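Local coordinates for protein PfkB family carbohydrate kinase (Listeria grayi DSM 20601, PDB 4GM6) that probably phosphorylates a sugar or sugar acid, as a kinase of the PfkB family of carbohydrate kinases, at residues Lys25-Gly31 / His71-Thr77; Leu148-Leu154 / Ile174-Ala178. All coordinates share one frame; numbering follows the deposited sequence.

Interaction 1 (Lys25-Gly31 / His71-Thr77); sequences KQVVTIG and HPTRIAT
With its CG between the backbone N and the carbonyl carbon (chi1 72°), R74 brings this atom alongside V28, whose CG2, anti to the backbone N, meets R74 CG at 3.6 Å, the two side chains slanting across each other. The R74 chain then bends at chi3 (50°) and carries the guanidinium past the Q26 amide, the two planes 87° apart. Although Q26 OE1 comes close to R74 NH2, the angle is too poor for a hydrogen bond; NH1 has its polar partners in K149 and L147. The extended Q26 chain crosses the P72 ring at about a right angle, its CD 3.8 Å from P72 CB. Q26 and P72 lie just ahead of two neighbouring parallel strands, 27-30 and 73-79, of the large central sheet, the Rossmann-like α/β core of the PfkB (ribokinase-like) fold. V27 N binds P72 O, V27 O accepts from R74 N, T29 N donates to R74 O, and T29 O receives A76 N at 2.9 Å; the G31 N bond to A76 O is weak. V28, I30, R74 and A76 stand on one face, with I30 CG1 4.1 Å from A76 CB. The other carries V27, T29, T73 and I75 and is partly covered by helix 58-68, with L304 of helix 291-304 also on V27. Here T29 turns OG1 away from its own backbone N to bind H155 O, and its CG2 abuts I75 CG1 at 3.3 Å, a close carbon contact. At the N-terminal end the H71 ring offers its edge to K25 O: ND1 donates over 3.1 Å with the oxygen in the ring plane, while NE2 is hydrogen-bonded to H301 ND1, so both ring nitrogens are engaged and the ring's rotation is fixed.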
loop_
_atom_site.group_PDB
_atom_site.type_symbol
_atom_site.label_atom_id
_atom_site.label_comp_id
_atom_site.label_asym_id
_atom_site.label_seq_id
_atom_site.Cartn_x
_atom_site.Cartn_y
_atom_site.Cartn_z
ATOM N N LYS C 25 -39.145 6.138 -12.432
ATOM C CA LYS C 25 -39.559 7.493 -11.960
ATOM C C LYS C 25 -38.360 8.292 -11.477
ATOM O O LYS C 25 -37.391 7.725 -10.973
ATOM C CB LYS C 25 -40.600 7.395 -10.847
ATOM C CG LYS C 25 -42.033 7.325 -11.341
ATOM C CD LYS C 25 -42.986 7.048 -10.191
ATOM C CE LYS C 25 -44.401 6.821 -10.700
ATOM N NZ LYS C 25 -45.225 6.135 -9.671
ATOM N N GLN C 26 -38.454 9.613 -11.606
ATOM C CA GLN C 26 -37.303 10.507 -11.469
ATOM C C GLN C 26 -37.310 11.354 -10.195
ATOM O O GLN C 26 -38.358 11.790 -9.714
ATOM C CB GLN C 26 -37.187 11.412 -12.702
ATOM C CG GLN C 26 -37.276 10.654 -14.019
ATOM C CD GLN C 26 -36.494 11.313 -15.140
ATOM O OE1 GLN C 26 -35.802 12.313 -14.931
ATOM N NE2 GLN C 26 -36.592 10.747 -16.341
ATOM N N VAL C 27 -36.116 11.597 -9.665
ATOM C CA VAL C 27 -35.964 12.307 -8.405
ATOM C C VAL C 27 -34.968 13.464 -8.543
ATOM O O VAL C 27 -33.943 13.339 -9.212
ATOM C CB VAL C 27 -35.500 11.337 -7.298
ATOM C CG1 VAL C 27 -35.240 12.065 -5.982
ATOM C CG2 VAL C 27 -36.519 10.221 -7.124
ATOM N N VAL C 28 -35.292 14.597 -7.928
ATOM C CA VAL C 28 -34.380 15.734 -7.890
ATOM C C VAL C 28 -33.896 15.949 -6.456
ATOM O O VAL C 28 -34.650 15.779 -5.496
ATOM C CB VAL C 28 -35.035 17.018 -8.477
ATOM C CG1 VAL C 28 -36.220 17.478 -7.628
ATOM C CG2 VAL C 28 -34.013 18.133 -8.620
ATOM N N THR C 29 -32.626 16.291 -6.300
ATOM C CA THR C 29 -32.116 16.587 -4.973
ATOM C C THR C 29 -31.237 17.846 -4.953
ATOM O O THR C 29 -30.773 18.312 -5.995
ATOM C CB THR C 29 -31.330 15.398 -4.413
ATOM O OG1 THR C 29 -31.198 15.549 -2.997
ATOM C CG2 THR C 29 -29.965 15.330 -5.058
ATOM N N ILE C 30 -31.013 18.385 -3.755
ATOM C CA ILE C 30 -30.268 19.629 -3.584
ATOM C C ILE C 30 -29.268 19.461 -2.453
ATOM O O ILE C 30 -29.618 19.033 -1.346
ATOM C CB ILE C 30 -31.192 20.799 -3.236
ATOM C CG1 ILE C 30 -32.206 21.021 -4.364
ATOM C CG2 ILE C 30 -30.382 22.070 -3.007
ATOM C CD1 ILE C 30 -33.319 21.978 -3.999
ATOM N N GLY C 31 -28.013 19.778 -2.717
ATOM C CA GLY C 31 -27.030 19.606 -1.671
ATOM C C GLY C 31 -25.606 19.708 -2.140
ATOM O O GLY C 31 -25.330 19.680 -3.336
ATOM N N HIS C 71 -33.612 4.547 -10.553
ATOM C CA HIS C 71 -34.259 5.850 -10.687
ATOM C C HIS C 71 -33.323 6.901 -11.289
ATOM O O HIS C 71 -32.284 7.218 -10.707
ATOM C CB HIS C 71 -34.785 6.331 -9.337
ATOM C CG HIS C 71 -35.736 5.377 -8.685
ATOM N ND1 HIS C 71 -37.084 5.362 -8.966
ATOM C CD2 HIS C 71 -35.535 4.411 -7.758
ATOM C CE1 HIS C 71 -37.673 4.423 -8.244
ATOM N NE2 HIS C 71 -36.753 3.832 -7.503
ATOM N N PRO C 72 -33.684 7.438 -12.468
ATOM C CA PRO C 72 -32.921 8.556 -13.012
ATOM C C PRO C 72 -32.969 9.702 -12.014
ATOM O O PRO C 72 -34.051 10.095 -11.560
ATOM C CB PRO C 72 -33.700 8.930 -14.281
ATOM C CG PRO C 72 -34.450 7.690 -14.648
ATOM C CD PRO C 72 -34.823 7.074 -13.331
ATOM N N THR C 73 -31.807 10.226 -11.659
ATOM C CA THR C 73 -31.725 11.298 -10.681
ATOM C C THR C 73 -30.915 12.472 -11.219
ATOM O O THR C 73 -30.142 12.327 -12.179
ATOM C CB THR C 73 -31.083 10.807 -9.364
ATOM O OG1 THR C 73 -29.805 10.220 -9.640
ATOM C CG2 THR C 73 -31.977 9.783 -8.673
ATOM N N ARG C 74 -31.095 13.626 -10.586
ATOM C CA ARG C 74 -30.389 14.845 -10.940
ATOM C C ARG C 74 -30.188 15.646 -9.663
ATOM O O ARG C 74 -30.942 15.497 -8.690
ATOM C CB ARG C 74 -31.219 15.668 -11.917
ATOM C CG ARG C 74 -32.434 16.309 -11.265
ATOM C CD ARG C 74 -33.314 16.990 -12.292
ATOM N NE ARG C 74 -33.610 16.121 -13.431
ATOM C CZ ARG C 74 -34.655 16.278 -14.242
ATOM N NH1 ARG C 74 -35.523 17.261 -14.039
ATOM N NH2 ARG C 74 -34.842 15.440 -15.252
ATOM N N ILE C 75 -29.181 16.508 -9.660
ATOM C CA ILE C 75 -28.864 17.245 -8.449
ATOM C C ILE C 75 -28.481 18.681 -8.740
ATOM O O ILE C 75 -27.597 18.957 -9.564
ATOM C CB ILE C 75 -27.721 16.578 -7.655
ATOM C CG1 ILE C 75 -27.575 17.224 -6.271
ATOM C CG2 ILE C 75 -26.401 16.677 -8.410
ATOM C CD1 ILE C 75 -26.502 16.591 -5.402
ATOM N N ALA C 76 -29.161 19.591 -8.054
ATOM C CA ALA C 76 -28.794 20.999 -8.082
ATOM C C ALA C 76 -27.639 21.196 -7.090
ATOM O O ALA C 76 -27.819 21.046 -5.880
ATOM C CB ALA C 76 -29.992 21.862 -7.714
ATOM N N THR C 77 -26.449 21.499 -7.599
ATOM C CA THR C 77 -25.300 21.700 -6.724
ATOM C C THR C 77 -24.259 22.660 -7.323
ATOM O O THR C 77 -24.386 23.084 -8.473
ATOM C CB THR C 77 -24.640 20.359 -6.355
ATOM O OG1 THR C 77 -23.954 20.496 -5.105
ATOM C CG2 THR C 77 -23.655 19.931 -7.446
#

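Interaction 2 (Leu148-Leu154 / Ile174-Ala178)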
loop_
_atom_site.group_PDB
_atom_site.type_symbol
_atom_site.label_atom_id
_atom_site.label_comp_id
_atom_site.label_asym_id
_atom_site.label_seq_id
_atom_site.Cartn_x
_atom_site.Cartn_y
_atom_site.Cartn_z
ATOM N N LEU C 148 -37.357 20.932 -12.395
ATOM C CA LEU C 148 -38.449 20.140 -11.828
ATOM C C LEU C 148 -39.224 19.319 -12.870
ATOM O O LEU C 148 -40.203 18.637 -12.535
ATOM C CB LEU C 148 -39.410 21.051 -11.049
ATOM C CG LEU C 148 -38.796 21.850 -9.889
ATOM C CD1 LEU C 148 -39.866 22.639 -9.152
ATOM C CD2 LEU C 148 -38.043 20.940 -8.925
ATOM N N LYS C 149 -38.782 19.373 -14.124
ATOM C CA LYS C 149 -39.474 18.686 -15.217
ATOM C C LYS C 149 -39.390 17.158 -15.114
ATOM O O LYS C 149 -38.312 16.589 -14.908
ATOM C CB LYS C 149 -38.926 19.154 -16.570
ATOM C CG LYS C 149 -39.616 18.538 -17.785
ATOM C CD LYS C 149 -38.576 17.856 -18.664
ATOM C CE LYS C 149 -37.945 16.690 -17.913
ATOM N NZ LYS C 149 -36.498 16.506 -18.218
ATOM N N GLY C 150 -40.536 16.494 -15.259
ATOM C CA GLY C 150 -40.582 15.031 -15.209
ATOM C C GLY C 150 -40.133 14.439 -13.881
ATOM O O GLY C 150 -39.605 13.327 -13.831
ATOM N N ILE C 151 -40.352 15.182 -12.800
ATOM C CA ILE C 151 -39.944 14.749 -11.463
ATOM C C ILE C 151 -41.153 14.304 -10.636
ATOM O O ILE C 151 -42.264 14.814 -10.812
ATOM C CB ILE C 151 -39.210 15.880 -10.706
ATOM C CG1 ILE C 151 -37.886 16.231 -11.396
ATOM C CG2 ILE C 151 -38.961 15.480 -9.257
ATOM C CD1 ILE C 151 -36.846 15.128 -11.290
ATOM N N ARG C 152 -40.934 13.353 -9.732
ATOM C CA ARG C 152 -41.994 12.878 -8.849
ATOM C C ARG C 152 -41.711 13.273 -7.392
ATOM O O ARG C 152 -42.632 13.579 -6.621
ATOM C CB ARG C 152 -42.181 11.360 -8.990
ATOM N N VAL C 153 -40.434 13.280 -7.022
ATOM C CA VAL C 153 -40.044 13.648 -5.667
ATOM C C VAL C 153 -38.884 14.646 -5.640
ATOM O O VAL C 153 -37.962 14.577 -6.458
ATOM C CB VAL C 153 -39.678 12.409 -4.816
ATOM C CG1 VAL C 153 -38.987 12.833 -3.529
ATOM C CG2 VAL C 153 -40.916 11.576 -4.506
ATOM N N LEU C 154 -38.931 15.529 -4.658
ATOM C CA LEU C 154 -37.841 16.419 -4.358
ATOM C C LEU C 154 -37.331 16.089 -2.986
ATOM O O LEU C 154 -38.088 16.006 -2.024
ATOM C CB LEU C 154 -38.284 17.872 -4.376
ATOM C CG LEU C 154 -37.204 18.819 -3.875
ATOM C CD1 LEU C 154 -37.336 20.162 -4.478
ATOM C CD2 LEU C 154 -37.156 18.901 -2.375
ATOM N N ILE C 174 -37.880 26.499 -3.823
ATOM C CA ILE C 174 -37.944 25.344 -4.739
ATOM C C ILE C 174 -39.053 24.383 -4.356
ATOM O O ILE C 174 -39.943 24.066 -5.214
ATOM C CB ILE C 174 -36.621 24.572 -4.803
ATOM C CG1 ILE C 174 -35.492 25.535 -5.153
ATOM C CG2 ILE C 174 -36.708 23.419 -5.808
ATOM C CD1 ILE C 174 -35.762 26.377 -6.404
ATOM N N ILE C 175 -39.037 23.940 -3.068
ATOM C CA ILE C 175 -40.139 23.160 -2.526
ATOM C C ILE C 175 -41.504 23.797 -2.857
ATOM O O ILE C 175 -42.423 23.085 -3.237
ATOM C CB ILE C 175 -40.010 22.998 -0.998
ATOM C CG1 ILE C 175 -38.779 22.155 -0.659
ATOM C CG2 ILE C 175 -41.286 22.384 -0.416
ATOM C CD1 ILE C 175 -38.276 22.333 0.765
ATOM N N ARG C 176 -41.660 25.107 -2.689
ATOM C CA ARG C 176 -42.938 25.747 -3.026
ATOM C C ARG C 176 -43.271 25.643 -4.500
ATOM O O ARG C 176 -44.372 25.291 -4.841
ATOM C CB ARG C 176 -42.988 27.199 -2.560
ATOM C CG ARG C 176 -43.231 27.358 -1.080
ATOM C CD ARG C 176 -43.295 28.798 -0.673
ATOM N NE ARG C 176 -43.192 28.951 0.765
ATOM C CZ ARG C 176 -42.668 30.009 1.355
ATOM N NH1 ARG C 176 -42.196 30.996 0.629
ATOM N NH2 ARG C 176 -42.600 30.075 2.663
ATOM N N GLU C 177 -42.307 25.878 -5.377
ATOM C CA GLU C 177 -42.558 25.724 -6.804
ATOM C C GLU C 177 -42.912 24.251 -7.033
ATOM O O GLU C 177 -43.930 23.914 -7.655
ATOM C CB GLU C 177 -41.317 26.136 -7.617
ATOM C CG GLU C 177 -41.421 25.864 -9.108
ATOM C CD GLU C 177 -42.300 26.863 -9.869
ATOM O OE1 GLU C 177 -43.226 27.472 -9.250
ATOM O OE2 GLU C 177 -42.063 27.034 -11.102
ATOM N N ALA C 178 -42.060 23.362 -6.504
ATOM C CA ALA C 178 -42.300 21.896 -6.614
ATOM C C ALA C 178 -43.789 21.508 -6.173
ATOM O O ALA C 178 -44.558 20.860 -6.966
ATOM C CB ALA C 178 -41.263 21.052 -5.792
#
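L148 and L154 reach the same helical turn from two levels of the 148-154 segment. L148, which begins a type II turn, drives its CD1 in beside the helix backbone, 3.5 Å from A178 N and 3.6 Å from CG of E177, and this same methyl also meets A178 CB at 4.0 Å. E177 crosses the leucine obliquely; the bend at chi2 (76°) turns its carboxylate aside, so that CG rather than the charged end meets L148, and OE1 goes to R180 as a weak, long ion pair. L154, with CG anti to the backbone N (chi1 172°), splits its two methyls between neighbouring isoleucines: CD1 lies 3.6 Å from I174 CG2 and CD2 4.0 Å from I175 CG1, both side chains crossing it at about a right angle. The segments belong to a β-α-β unit, in which strand 153-157 leads through the short helix 158-163 and then helix 165-180 to the parallel strand 184-188, and the longer helix packs back on the sheet. A178, a small residue on the inner side of the helix, takes both leucines on its CB, L154 CD1 approaching to 4.2 Å, and also touches I185 of strand 184-188.

The two interactions lie about 10 Å apart, centre to centre, and meet on the central sheet, where strand 27-30 of interaction 1 runs between strands 73-79 and 153-157. Q26 O and R152 N, 3.0 Å apart, probably form a hydrogen bond across the joint, and R74 NH1 lies 3.0 Å from its partner K149 O, tying the guanidinium to the turn that opens interaction 2. On one face of the sheet V28 is shared: besides R74 it touches L148, I151 and L154, so the apolar layer of interaction 1 continues into that of interaction 2. I174 rests on I30, which brings helix 165-180 onto the same face of strand 27-30.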